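Local coordinates for iota-carrageenase (Alteromonas sp. ATCC 43554, PDB 1KTW), which hydrolyses the beta-1,4 linkages within iota-carrageenan, a sulfated galactan of red algal cell walls, with inversion of anomeric configuration, at residues L215-D220 with V249-H254; F236-R241 with Q262-S267; L366-L371 with N450-S455; R383-T388 with S455-S460. All blocks are in the same frame, centred on the assembly; numbering follows the deposited sequence.

How the interactions relate
Interactions 1 and 2 belong to neighbouring faces of the same two coils of a right-handed parallel beta-helix, their centres about 15 Å apart. They meet inside it, where Leu215 CD2 packs against Ala237 CB at 3.8 Å and Val249 lies on Ile240 and Val266. Interactions 3 and 4 lie about 11 Å apart, centre to centre, in loops, and at the start of the C-terminal helix, outside these coils; they share Ser455, and Met454 of interaction 3 packs on the backbone of Cys385 and Leu386. The bound carrageenan joins the two halves: although the centres of interactions 1 and 3 are about 23 Å apart, Arg216, Glu218 and Lys367 all bind one anhydrogalactose sulfate (chain D).

Interaction 1 of 4, residues L215-D220 with V249-H254; sequences LRMETD and VMFGPH. With DGS (3,6-anhydro-2-O-sulfo-alpha-D-galactopyranose), chain D.
His254 and Glu218 are joined by a histidine-carboxylate hydrogen bond, NE2 donating to OE2 over 3.0 Å at 168°, with the oxygen close to the imidazole plane. OE2 is approached on its anti side, and carboxylate and ring are turned 52° apart. The same oxygen accepts the O4 hydroxyl of the bound anhydrogalactose sulfate (chain D), 2.8 Å from O4 to OE2. The other carboxylate oxygen, OE1, forms a salt bridge with Arg216, whose NH1 meets it on the syn side at 3.0 Å. NH1 of Arg216 also donates to sulfate oxygen O8 of that sugar, 2.9 Å away, and both acceptors lie at the edge of the guanidinium, in its plane. Gripped by histidine, arginine and sugar, the carboxylate has its rotation fixed, while Tyr191 O holds NH2 of Arg216.

Backbone bonds run between parallel strands 216-218 and 250-252, which are equivalent rungs on successive coils of the right-handed beta-helix of the pectate lyase-like clan. Met250 N donates to Leu215 O, Met217 N to Met250 O and Gly252 N to Met217 O; beyond these the backbone pairing fades to a weak bond from Thr219 N to Gly252 O, and the Thr219 hydroxyl adds another weak one, from OG1 to Pro253 O.

Apolar packing fills the interior face. The Met217 chain bends at its last torsion (chi3 -72°), laying CE over the face of the Phe251 ring, 3.4 Å from CE2, and beside Val249 CG1. On the sugar-binding side, Asp220 CB makes a CH-pi contact above the centre of the His254 ring, 3.5 Å from its centroid, and Phe281 also meets this imidazole.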
# COMPACT_ATOMS: atom_id res chain seq x y z
N LEU A 215 0.05 1.11 5.75
CA LEU A 215 0.79 -0.14 5.50
C LEU A 215 -0.18 -1.20 4.99
O LEU A 215 -0.83 -1.92 5.77
CB LEU A 215 1.49 -0.64 6.79
CG LEU A 215 2.36 -1.92 6.67
CD1 LEU A 215 3.41 -1.77 5.56
CD2 LEU A 215 3.05 -2.17 8.02
N ARG A 216 -0.28 -1.29 3.66
CA ARG A 216 -1.20 -2.20 2.97
C ARG A 216 -0.50 -3.51 2.56
O ARG A 216 0.17 -3.55 1.54
CB ARG A 216 -1.78 -1.47 1.73
CG ARG A 216 -2.78 -2.25 0.86
CD ARG A 216 -3.07 -1.50 -0.48
NE ARG A 216 -3.89 -0.29 -0.31
CZ ARG A 216 -5.22 -0.26 -0.36
NH1 ARG A 216 -5.93 -1.37 -0.57
NH2 ARG A 216 -5.85 0.89 -0.19
N MET A 217 -0.67 -4.57 3.36
CA MET A 217 -0.05 -5.86 3.05
C MET A 217 -1.04 -6.72 2.26
O MET A 217 -1.56 -7.74 2.73
CB MET A 217 0.44 -6.53 4.35
CG MET A 217 1.62 -5.74 5.01
SD MET A 217 2.09 -6.14 6.75
CE MET A 217 0.67 -5.43 7.66
N GLU A 218 -1.30 -6.26 1.03
CA GLU A 218 -2.25 -6.90 0.12
C GLU A 218 -1.42 -7.47 -1.03
O GLU A 218 -1.07 -6.77 -1.99
CB GLU A 218 -3.27 -5.84 -0.37
CG GLU A 218 -4.44 -6.41 -1.17
CD GLU A 218 -5.51 -5.36 -1.50
OE1 GLU A 218 -5.20 -4.15 -1.46
OE2 GLU A 218 -6.65 -5.75 -1.82
N THR A 219 -1.13 -8.76 -0.93
CA THR A 219 -0.26 -9.48 -1.87
C THR A 219 -0.95 -10.08 -3.10
O THR A 219 -1.16 -11.30 -3.17
CB THR A 219 0.47 -10.60 -1.08
OG1 THR A 219 -0.50 -11.46 -0.47
CG2 THR A 219 1.30 -10.00 0.04
N ASP A 220 -1.24 -9.23 -4.09
CA ASP A 220 -1.98 -9.69 -5.27
C ASP A 220 -1.41 -9.51 -6.68
O ASP A 220 -2.15 -9.56 -7.66
CB ASP A 220 -3.39 -9.08 -5.23
CG ASP A 220 -3.38 -7.56 -5.39
OD1 ASP A 220 -2.28 -6.97 -5.49
OD2 ASP A 220 -4.47 -6.95 -5.42
N VAL A 249 -3.28 -0.11 9.31
CA VAL A 249 -2.66 -1.40 8.97
C VAL A 249 -3.70 -2.38 8.39
O VAL A 249 -4.77 -2.59 8.99
CB VAL A 249 -2.02 -2.05 10.23
CG1 VAL A 249 -1.49 -3.46 9.90
CG2 VAL A 249 -0.89 -1.16 10.76
N MET A 250 -3.36 -3.01 7.27
CA MET A 250 -4.29 -3.95 6.62
C MET A 250 -3.64 -5.23 6.07
O MET A 250 -2.58 -5.17 5.44
CB MET A 250 -5.03 -3.22 5.48
CG MET A 250 -5.98 -4.09 4.67
SD MET A 250 -5.23 -4.79 3.16
CE MET A 250 -6.71 -4.97 2.14
N PHE A 251 -4.30 -6.36 6.31
CA PHE A 251 -3.85 -7.67 5.82
C PHE A 251 -4.86 -8.20 4.78
O PHE A 251 -6.06 -8.26 5.07
CB PHE A 251 -3.73 -8.69 6.98
CG PHE A 251 -2.80 -8.25 8.10
CD1 PHE A 251 -3.28 -7.49 9.18
CD2 PHE A 251 -1.46 -8.61 8.08
CE1 PHE A 251 -2.42 -7.09 10.21
CE2 PHE A 251 -0.59 -8.22 9.11
CZ PHE A 251 -1.07 -7.45 10.18
N GLY A 252 -4.39 -8.54 3.59
CA GLY A 252 -5.24 -9.07 2.52
C GLY A 252 -4.40 -9.97 1.63
O GLY A 252 -3.84 -9.52 0.64
N PRO A 253 -4.34 -11.28 1.92
CA PRO A 253 -3.53 -12.22 1.13
C PRO A 253 -3.97 -12.66 -0.26
O PRO A 253 -3.16 -13.19 -1.02
CB PRO A 253 -3.39 -13.41 2.07
CG PRO A 253 -4.76 -13.45 2.71
CD PRO A 253 -5.05 -11.98 3.01
N HIS A 254 -5.24 -12.44 -0.61
CA HIS A 254 -5.74 -12.89 -1.90
C HIS A 254 -5.42 -14.40 -2.06
O HIS A 254 -5.87 -15.20 -1.23
CB HIS A 254 -5.15 -12.04 -3.05
CG HIS A 254 -5.71 -10.64 -3.11
ND1 HIS A 254 -6.43 -10.17 -4.19
CD2 HIS A 254 -5.67 -9.63 -2.21
CE1 HIS A 254 -6.81 -8.93 -3.96
NE2 HIS A 254 -6.36 -8.57 -2.76
C1 DGS D . -11.83 -3.98 -3.19
C2 DGS D . -10.86 -3.38 -2.16
C3 DGS D . -9.47 -3.99 -2.36
C4 DGS D . -8.97 -3.71 -3.76
C5 DGS D . -9.89 -4.64 -4.53
C6 DGS D . -9.83 -5.89 -3.63
O2 DGS D . -10.97 -1.93 -2.20
O3 DGS D . -9.64 -5.42 -2.27
O4 DGS D . -7.62 -4.15 -3.87
O5 DGS D . -11.23 -4.07 -4.50
O7 DGS D . -10.42 0.38 -1.40
O8 DGS D . -8.73 -1.42 -1.12
O9 DGS D . -10.63 -1.42 0.20
S DGS D . -10.16 -1.04 -1.15

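Interaction 2 of 4, residues F236-R241 with Q262-S267; sequences FADNIR and QVTNVS
Asp238 reaches across to the next strand and collects two hydrogen bonds on one oxygen, a side-chain link between consecutive coils of the right-handed parallel beta-helix. Thr264 OG1 donates to Asp238 OD1 at 2.7 Å, arriving on the anti side and 23° out of the carboxylate plane. Asn265 ND2 uses the syn lone pair of OD1 at 2.9 Å, the oxygen lying near its amide plane. CG of Asp238 stands anti to the backbone N (chi1 178°), which swings the carboxylate beside Asn265. Replacement of Asp238 by an alanine would remove this acceptor, and the Thr264 hydroxyl and Asn265 amide would probably be left without their shared partner and freer to turn.

Behind these groups run the backbone bonds of a parallel pair, among them Thr264 N to Ala237 O and Asn239 N to Thr264 O. Asn239 and Asn265 both have positive phi, so the two strands bend at the same level, and Asn239 ND2 is bonded to Asn206 OD1 of strand 202-210. Ala237 and Val263 face the interior, their CB and CG2 4.2 Å apart. Gln262 NE2 lies at the edge of the Phe236 ring and is linked through a water to Ala237 O, while its OE1 accepts from Lys4 N. Past the bend, a second water donates to Asn239 OD1 and Asn265 O and accepts from Ser267 OG, 2.8 Å from that OG.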
# COMPACT_ATOMS: atom_id res chain seq x y z
N PHE A 236 8.34 -6.70 10.37
CA PHE A 236 8.16 -5.97 11.64
C PHE A 236 7.75 -4.53 11.34
O PHE A 236 8.23 -3.95 10.37
CB PHE A 236 9.45 -5.93 12.47
CG PHE A 236 9.86 -7.27 13.03
CD1 PHE A 236 10.57 -8.19 12.25
CD2 PHE A 236 9.52 -7.63 14.33
CE1 PHE A 236 10.93 -9.46 12.75
CE2 PHE A 236 9.87 -8.88 14.85
CZ PHE A 236 10.57 -9.80 14.05
N ALA A 237 6.88 -3.95 12.18
CA ALA A 237 6.41 -2.58 12.01
C ALA A 237 6.09 -1.91 13.37
O ALA A 237 5.69 -2.60 14.32
CB ALA A 237 5.16 -2.57 11.12
N ASP A 238 6.26 -0.59 13.44
CA ASP A 238 6.02 0.18 14.68
C ASP A 238 5.61 1.63 14.38
O ASP A 238 6.18 2.26 13.50
CB ASP A 238 7.29 0.20 15.55
CG ASP A 238 7.13 1.03 16.84
OD1 ASP A 238 6.30 0.67 17.70
OD2 ASP A 238 7.83 2.04 16.98
N ASN A 239 4.63 2.14 15.12
CA ASN A 239 4.13 3.51 14.97
C ASN A 239 3.62 3.78 13.56
O ASN A 239 4.23 4.55 12.80
CB ASN A 239 5.23 4.53 15.35
CG ASN A 239 4.67 5.95 15.53
OD1 ASN A 239 3.49 6.14 15.80
ND2 ASN A 239 5.54 6.96 15.38
N ILE A 240 2.50 3.15 13.23
CA ILE A 240 1.85 3.28 11.93
C ILE A 240 0.53 4.03 12.20
O ILE A 240 -0.25 3.64 13.08
CB ILE A 240 1.56 1.87 11.32
CG1 ILE A 240 2.83 1.00 11.34
CG2 ILE A 240 1.05 2.00 9.87
CD1 ILE A 240 4.04 1.59 10.54
N ARG A 241 0.28 5.11 11.44
CA ARG A 241 -0.91 5.95 11.66
C ARG A 241 -1.74 6.25 10.40
O ARG A 241 -1.18 6.29 9.29
CB ARG A 241 -0.47 7.28 12.29
CG ARG A 241 0.51 7.11 13.45
CD ARG A 241 0.91 8.44 14.13
NE ARG A 241 1.73 9.33 13.31
CZ ARG A 241 2.92 9.03 12.79
NH1 ARG A 241 3.47 7.84 12.99
NH2 ARG A 241 3.58 9.93 12.07
N GLN A 262 4.71 -8.88 12.82
CA GLN A 262 4.52 -8.30 14.15
C GLN A 262 4.37 -6.78 14.04
O GLN A 262 5.19 -6.13 13.40
CB GLN A 262 5.71 -8.56 15.08
CG GLN A 262 5.54 -7.83 16.43
CD GLN A 262 6.64 -8.13 17.44
OE1 GLN A 262 6.69 -9.21 18.02
NE2 GLN A 262 7.53 -7.15 17.65
N VAL A 263 3.34 -6.22 14.68
CA VAL A 263 3.08 -4.77 14.65
C VAL A 263 2.85 -4.19 16.05
O VAL A 263 2.13 -4.78 16.86
CB VAL A 263 1.83 -4.45 13.78
CG1 VAL A 263 1.61 -2.92 13.70
CG2 VAL A 263 1.99 -5.06 12.38
N THR A 264 3.46 -3.04 16.34
CA THR A 264 3.28 -2.36 17.63
C THR A 264 2.92 -0.87 17.45
O THR A 264 3.39 -0.23 16.52
CB THR A 264 4.56 -2.43 18.53
OG1 THR A 264 5.70 -1.96 17.79
CG2 THR A 264 4.82 -3.88 19.02
N ASN A 265 2.06 -0.34 18.34
CA ASN A 265 1.67 1.07 18.31
C ASN A 265 0.97 1.57 17.05
O ASN A 265 1.55 2.31 16.24
CB ASN A 265 2.90 1.95 18.61
CG ASN A 265 3.46 1.69 19.99
OD1 ASN A 265 2.72 1.74 20.98
ND2 ASN A 265 4.76 1.42 20.07
N VAL A 266 -0.29 1.17 16.88
CA VAL A 266 -1.11 1.58 15.73
C VAL A 266 -2.13 2.62 16.20
O VAL A 266 -2.74 2.44 17.25
CB VAL A 266 -1.90 0.38 15.14
CG1 VAL A 266 -2.58 0.78 13.84
CG2 VAL A 266 -0.97 -0.78 14.89
N SER A 267 -2.32 3.71 15.43
CA SER A 267 -3.30 4.73 15.81
C SER A 267 -4.02 5.31 14.60
O SER A 267 -3.50 5.25 13.47
CB SER A 267 -2.64 5.88 16.60
OG SER A 267 -1.67 6.57 15.82
O HOH W 1 7.11 -4.50 16.12
O HOH W 2 0.84 5.38 16.08

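Interaction 3 of 4, residues L366-L371 with N450-S455; sequences LKQDQL and NYYGMS. With DGS (3,6-anhydro-2-O-sulfo-alpha-D-galactopyranose), chain D; G4S (4-O-sulfo-beta-D-galactopyranose), chain B; G4S (4-O-sulfo-beta-D-galactopyranose), chain C; DGS (3,6-anhydro-2-O-sulfo-alpha-D-galactopyranose), chain E.
Gln368 lies across the face of Tyr451 where two irregular loops meet, outside the parallel beta-helix and beside the bound carrageenan. CG of Gln368 sits over the ring centre of Tyr451, 3.9 Å from the centroid, in a CH-pi contact, and the amide is stacked almost parallel to the ring, the planes 14° apart. With CG anti to the backbone N (chi1 -158°) and the chain extended beyond it, NE2 passes the ring and donates to Tyr452 OH at 3.0 Å. The hydroxyl lies in the amide plane, while the Tyr452 ring stands nearly perpendicular to it. Tyr399 OH is a second partner of NE2. Were Gln368 cut back to an alanine, Tyr452 OH would probably lose this amide donor and a gap would open over the Tyr451 ring.

Leu371 CD1 touches Tyr451 CD1 at 4.1 Å, the two side chains running in opposite directions, and Tyr451 OH is hydrogen-bonded to Asp372 OD1. Next to Gln368, the Lys367 chain is folded at chi2 and chi3 so that its amine reaches two sugars: NZ donates to O2 of the anhydrogalactose sulfate (chain D) at 3.1 Å and to O3 of the galactose sulfate (chain C) at 3.2 Å.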
# COMPACT_ATOMS: atom_id res chain seq x y z
N LEU A 366 -14.94 4.88 3.52
CA LEU A 366 -15.75 3.70 3.85
C LEU A 366 -16.13 2.89 2.61
O LEU A 366 -16.29 3.46 1.53
CB LEU A 366 -17.05 4.14 4.57
CG LEU A 366 -16.99 4.99 5.85
CD1 LEU A 366 -18.40 5.51 6.18
CD2 LEU A 366 -16.43 4.17 7.03
N LYS A 367 -16.28 1.57 2.76
CA LYS A 367 -16.68 0.70 1.65
C LYS A 367 -18.19 0.42 1.76
O LYS A 367 -18.75 0.50 2.86
CB LYS A 367 -15.92 -0.63 1.69
CG LYS A 367 -14.39 -0.50 1.63
CD LYS A 367 -13.90 0.11 0.32
CE LYS A 367 -14.08 -0.85 -0.86
NZ LYS A 367 -13.57 -0.25 -2.14
N GLN A 368 -18.84 0.09 0.65
CA GLN A 368 -20.28 -0.18 0.64
C GLN A 368 -20.66 -1.36 1.54
O GLN A 368 -21.67 -1.31 2.23
CB GLN A 368 -20.78 -0.44 -0.79
CG GLN A 368 -22.29 -0.19 -0.99
CD GLN A 368 -22.78 -0.63 -2.37
OE1 GLN A 368 -22.98 -1.82 -2.62
NE2 GLN A 368 -22.95 0.33 -3.27
N ASP A 369 -19.86 -2.42 1.51
CA ASP A 369 -20.12 -3.60 2.33
C ASP A 369 -19.89 -3.38 3.83
O ASP A 369 -19.96 -4.33 4.61
CB ASP A 369 -19.25 -4.78 1.86
CG ASP A 369 -19.70 -5.35 0.53
OD1 ASP A 369 -19.78 -4.60 -0.46
OD2 ASP A 369 -19.98 -6.57 0.46
N GLN A 370 -19.62 -2.15 4.24
CA GLN A 370 -19.40 -1.83 5.65
C GLN A 370 -20.50 -0.89 6.21
O GLN A 370 -20.65 -0.75 7.43
CB GLN A 370 -18.01 -1.15 5.83
CG GLN A 370 -16.78 -1.98 5.39
CD GLN A 370 -15.45 -1.18 5.45
OE1 GLN A 370 -15.45 0.06 5.36
NE2 GLN A 370 -14.33 -1.89 5.60
N LEU A 371 -21.28 -0.28 5.32
CA LEU A 371 -22.32 0.67 5.73
C LEU A 371 -23.45 0.11 6.60
O LEU A 371 -24.08 0.85 7.36
CB LEU A 371 -22.93 1.36 4.51
CG LEU A 371 -22.01 2.20 3.61
CD1 LEU A 371 -22.82 2.74 2.41
CD2 LEU A 371 -21.40 3.35 4.40
N ASN A 450 -29.00 4.72 2.14
CA ASN A 450 -29.51 4.73 0.76
C ASN A 450 -28.26 4.71 -0.14
O ASN A 450 -27.69 5.76 -0.44
CB ASN A 450 -30.31 6.03 0.53
CG ASN A 450 -30.98 6.10 -0.84
OD1 ASN A 450 -30.55 5.45 -1.79
ND2 ASN A 450 -32.03 6.91 -0.94
N TYR A 451 -27.84 3.52 -0.56
CA TYR A 451 -26.62 3.35 -1.34
C TYR A 451 -26.32 4.30 -2.50
O TYR A 451 -25.21 4.84 -2.59
CB TYR A 451 -26.51 1.91 -1.88
CG TYR A 451 -26.24 0.83 -0.84
CD1 TYR A 451 -26.09 1.13 0.52
CD2 TYR A 451 -26.20 -0.51 -1.22
CE1 TYR A 451 -25.91 0.11 1.47
CE2 TYR A 451 -26.02 -1.53 -0.28
CZ TYR A 451 -25.89 -1.21 1.06
OH TYR A 451 -25.77 -2.24 1.98
N TYR A 452 -27.29 4.50 -3.39
CA TYR A 452 -27.09 5.35 -4.55
C TYR A 452 -27.93 6.64 -4.57
O TYR A 452 -27.72 7.50 -5.43
CB TYR A 452 -27.34 4.51 -5.82
CG TYR A 452 -26.37 3.35 -5.97
CD1 TYR A 452 -25.04 3.57 -6.33
CD2 TYR A 452 -26.77 2.03 -5.72
CE1 TYR A 452 -24.12 2.51 -6.42
CE2 TYR A 452 -25.86 0.96 -5.80
CZ TYR A 452 -24.54 1.22 -6.15
OH TYR A 452 -23.63 0.18 -6.23
N GLY A 453 -28.85 6.79 -3.62
CA GLY A 453 -29.68 7.99 -3.58
C GLY A 453 -29.36 8.98 -2.45
O GLY A 453 -30.02 10.03 -2.33
N MET A 454 -28.37 8.66 -1.62
CA MET A 454 -27.99 9.53 -0.51
C MET A 454 -27.37 10.86 -0.94
O MET A 454 -27.05 11.07 -2.12
CB MET A 454 -27.01 8.81 0.43
CG MET A 454 -25.66 8.46 -0.19
SD MET A 454 -24.43 7.92 1.06
CE MET A 454 -24.98 6.28 1.35
N SER A 455 -27.22 11.77 0.02
CA SER A 455 -26.62 13.08 -0.25
C SER A 455 -25.25 12.91 -0.91
O SER A 455 -24.55 11.93 -0.65
CB SER A 455 -26.44 13.86 1.05
OG SER A 455 -27.67 14.01 1.73
C1 DGS D . -11.83 -3.98 -3.19
C2 DGS D . -10.86 -3.38 -2.16
C3 DGS D . -9.47 -3.99 -2.36
C4 DGS D . -8.97 -3.71 -3.76
C5 DGS D . -9.89 -4.64 -4.53
C6 DGS D . -9.83 -5.89 -3.63
O2 DGS D . -10.97 -1.93 -2.20
O3 DGS D . -9.64 -5.42 -2.27
O4 DGS D . -7.62 -4.15 -3.87
O5 DGS D . -11.23 -4.07 -4.50
O7 DGS D . -10.42 0.38 -1.40
O8 DGS D . -8.73 -1.42 -1.12
O9 DGS D . -10.63 -1.42 0.20
S DGS D . -10.16 -1.04 -1.15
C1 G4S B . -25.23 -4.24 -7.68
C2 G4S B . -23.76 -4.15 -8.06
C3 G4S B . -23.27 -2.75 -7.77
C4 G4S B . -24.13 -1.72 -8.50
C5 G4S B . -25.58 -1.92 -8.10
C6 G4S B . -26.52 -0.99 -8.84
O1 G4S B . -25.72 -5.49 -8.01
O2 G4S B . -23.01 -5.10 -7.32
O3 G4S B . -21.90 -2.65 -8.18
O4 G4S B . -23.99 -1.88 -9.92
O5 G4S B . -25.98 -3.26 -8.41
O6 G4S B . -27.85 -1.50 -8.79
S G4S B . -23.42 -0.62 -10.71
O7 G4S B . -22.99 -1.04 -12.06
O8 G4S B . -22.25 -0.07 -9.99
O9 G4S B . -24.45 0.43 -10.81
C1 G4S C . -16.21 -3.12 -5.15
C2 G4S C . -15.07 -2.58 -4.25
C3 G4S C . -14.05 -3.69 -4.02
C4 G4S C . -14.74 -4.90 -3.36
C5 G4S C . -15.84 -5.37 -4.33
C6 G4S C . -16.67 -6.55 -3.80
O2 G4S C . -14.42 -1.46 -4.87
O3 G4S C . -12.99 -3.20 -3.19
O4 G4S C . -15.39 -4.51 -2.13
O5 G4S C . -16.79 -4.29 -4.54
O6 G4S C . -15.86 -7.65 -3.42
S G4S C . -14.80 -5.08 -0.75
O7 G4S C . -15.50 -4.45 0.38
O8 G4S C . -13.34 -4.87 -0.70
O9 G4S C . -15.00 -6.53 -0.72
C1 DGS E . -21.04 -2.16 -7.20
C2 DGS E . -19.84 -1.49 -7.88
C3 DGS E . -18.80 -1.15 -6.80
C4 DGS E . -18.34 -2.43 -6.13
C5 DGS E . -19.60 -2.73 -5.32
C6 DGS E . -19.95 -1.33 -4.80
O2 DGS E . -19.34 -2.34 -8.94
O3 DGS E . -19.48 -0.37 -5.78
O4 DGS E . -17.21 -2.15 -5.27
O5 DGS E . -20.63 -3.17 -6.26
O7 DGS E . -17.56 -2.89 -10.62
O8 DGS E . -17.05 -1.25 -8.91
O9 DGS E . -18.55 -0.69 -10.67
S DGS E . -18.10 -1.80 -9.80

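Interaction 4 of 4, residues R383-T388 with S455-S460; sequences RVCLPT and SECSSS
Leu386 is bonded through both its backbone N and its backbone O to the segment 455-460, forming a single bridge with Glu456 next to a disulfide that ties the C-terminal tail to the 383-388 loop. Leu386 N donates to Ser455 O at 3.0 Å and 167°, lying in the carbonyl plane. The return bond is less ideally placed: Cys457 N is 3.1 Å from Leu386 O but stands well above the plane of that carbonyl.

The covalent link joins Cys385 SG to Cys457 SG at 2.0 Å, with a torsion of 95° about the S-S bond. The two halves are set differently to bring the sulfurs together across the segments: SG of Cys385 stands between its backbone N and carbonyl carbon (chi1 63°), whereas that of Cys457 lies anti to its carbonyl carbon.

Directly after the disulfide, Ser458 is the N-cap of helix 459-463, its OG bonded to the backbone N of Arg461, whose NH2 donates to Arg383 O and also ties the helix to the backbone at Arg383.

Packing surrounds these bonds. Thr388 CG2 rests on the Glu456 carboxylate, 3.9 Å from CD, the side chains crossing at about a right angle; OE2 of Glu456 forms a salt bridge with Lys389 NZ. Pro387, which also touches Trp462, meets the disulfide through CG and CD of its ring, CD lying 3.8 Å from Cys457 SG.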
# COMPACT_ATOMS: atom_id res chain seq x y z
N ARG A 383 -24.58 12.12 8.38
CA ARG A 383 -23.19 12.48 8.08
C ARG A 383 -22.42 11.61 7.08
O ARG A 383 -21.19 11.72 6.98
CB ARG A 383 -22.38 12.58 9.38
CG ARG A 383 -22.97 13.47 10.47
CD ARG A 383 -23.02 14.93 10.06
NE ARG A 383 -21.70 15.55 9.89
CZ ARG A 383 -20.95 16.02 10.88
NH1 ARG A 383 -21.37 15.95 12.14
NH2 ARG A 383 -19.78 16.59 10.61
N VAL A 384 -23.11 10.74 6.35
CA VAL A 384 -22.48 9.89 5.33
C VAL A 384 -22.84 10.47 3.95
O VAL A 384 -23.98 10.90 3.74
CB VAL A 384 -23.02 8.43 5.39
CG1 VAL A 384 -22.38 7.59 4.29
CG2 VAL A 384 -22.76 7.82 6.75
N CYS A 385 -21.89 10.48 3.01
CA CYS A 385 -22.17 11.00 1.66
C CYS A 385 -21.53 10.15 0.56
O CYS A 385 -20.57 9.40 0.81
CB CYS A 385 -21.68 12.45 1.51
SG CYS A 385 -19.88 12.69 1.70
N LEU A 386 -22.06 10.27 -0.65
CA LEU A 386 -21.55 9.55 -1.80
C LEU A 386 -20.86 10.52 -2.76
O LEU A 386 -21.48 11.49 -3.23
CB LEU A 386 -22.69 8.82 -2.53
CG LEU A 386 -22.40 8.22 -3.91
CD1 LEU A 386 -21.43 7.04 -3.80
CD2 LEU A 386 -23.72 7.77 -4.54
N PRO A 387 -19.56 10.30 -3.04
CA PRO A 387 -18.82 11.18 -3.95
C PRO A 387 -19.50 11.26 -5.32
O PRO A 387 -20.04 10.26 -5.81
CB PRO A 387 -17.44 10.53 -4.01
CG PRO A 387 -17.29 9.93 -2.61
CD PRO A 387 -18.66 9.29 -2.43
N THR A 388 -19.48 12.43 -5.95
CA THR A 388 -20.11 12.60 -7.26
C THR A 388 -19.37 11.83 -8.34
O THR A 388 -18.24 11.38 -8.13
CB THR A 388 -20.16 14.08 -7.69
OG1 THR A 388 -18.84 14.52 -8.00
CG2 THR A 388 -20.73 14.94 -6.57
N SER A 455 -27.22 11.77 0.02
CA SER A 455 -26.62 13.08 -0.25
C SER A 455 -25.25 12.91 -0.91
O SER A 455 -24.55 11.93 -0.65
CB SER A 455 -26.44 13.86 1.05
OG SER A 455 -27.67 14.01 1.73
N GLU A 456 -24.88 13.88 -1.75
CA GLU A 456 -23.58 13.84 -2.44
C GLU A 456 -22.54 14.60 -1.63
O GLU A 456 -22.87 15.55 -0.93
CB GLU A 456 -23.67 14.51 -3.83
CG GLU A 456 -24.70 13.93 -4.76
CD GLU A 456 -24.59 14.52 -6.16
OE1 GLU A 456 -24.61 15.77 -6.30
OE2 GLU A 456 -24.48 13.72 -7.13
N CYS A 457 -21.27 14.18 -1.71
CA CYS A 457 -20.23 14.87 -0.97
C CYS A 457 -19.91 16.21 -1.63
O CYS A 457 -19.86 16.32 -2.85
CB CYS A 457 -18.94 14.02 -0.91
SG CYS A 457 -19.09 12.36 -0.15
N SER A 458 -19.69 17.24 -0.82
CA SER A 458 -19.34 18.54 -1.38
C SER A 458 -17.90 18.44 -1.90
O SER A 458 -17.16 17.53 -1.51
CB SER A 458 -19.42 19.63 -0.32
OG SER A 458 -18.55 19.34 0.77
N SER A 459 -17.51 19.36 -2.77
CA SER A 459 -16.16 19.38 -3.32
C SER A 459 -15.14 19.50 -2.19
O SER A 459 -14.11 18.83 -2.18
CB SER A 459 -15.99 20.58 -4.27
OG SER A 459 -16.76 20.42 -5.45
N SER A 460 -15.45 20.37 -1.24
CA SER A 460 -14.59 20.61 -0.10
C SER A 460 -14.36 19.35 0.72
O SER A 460 -13.25 19.12 1.21
CB SER A 460 -15.19 21.70 0.78
OG SER A 460 -14.35 21.95 1.89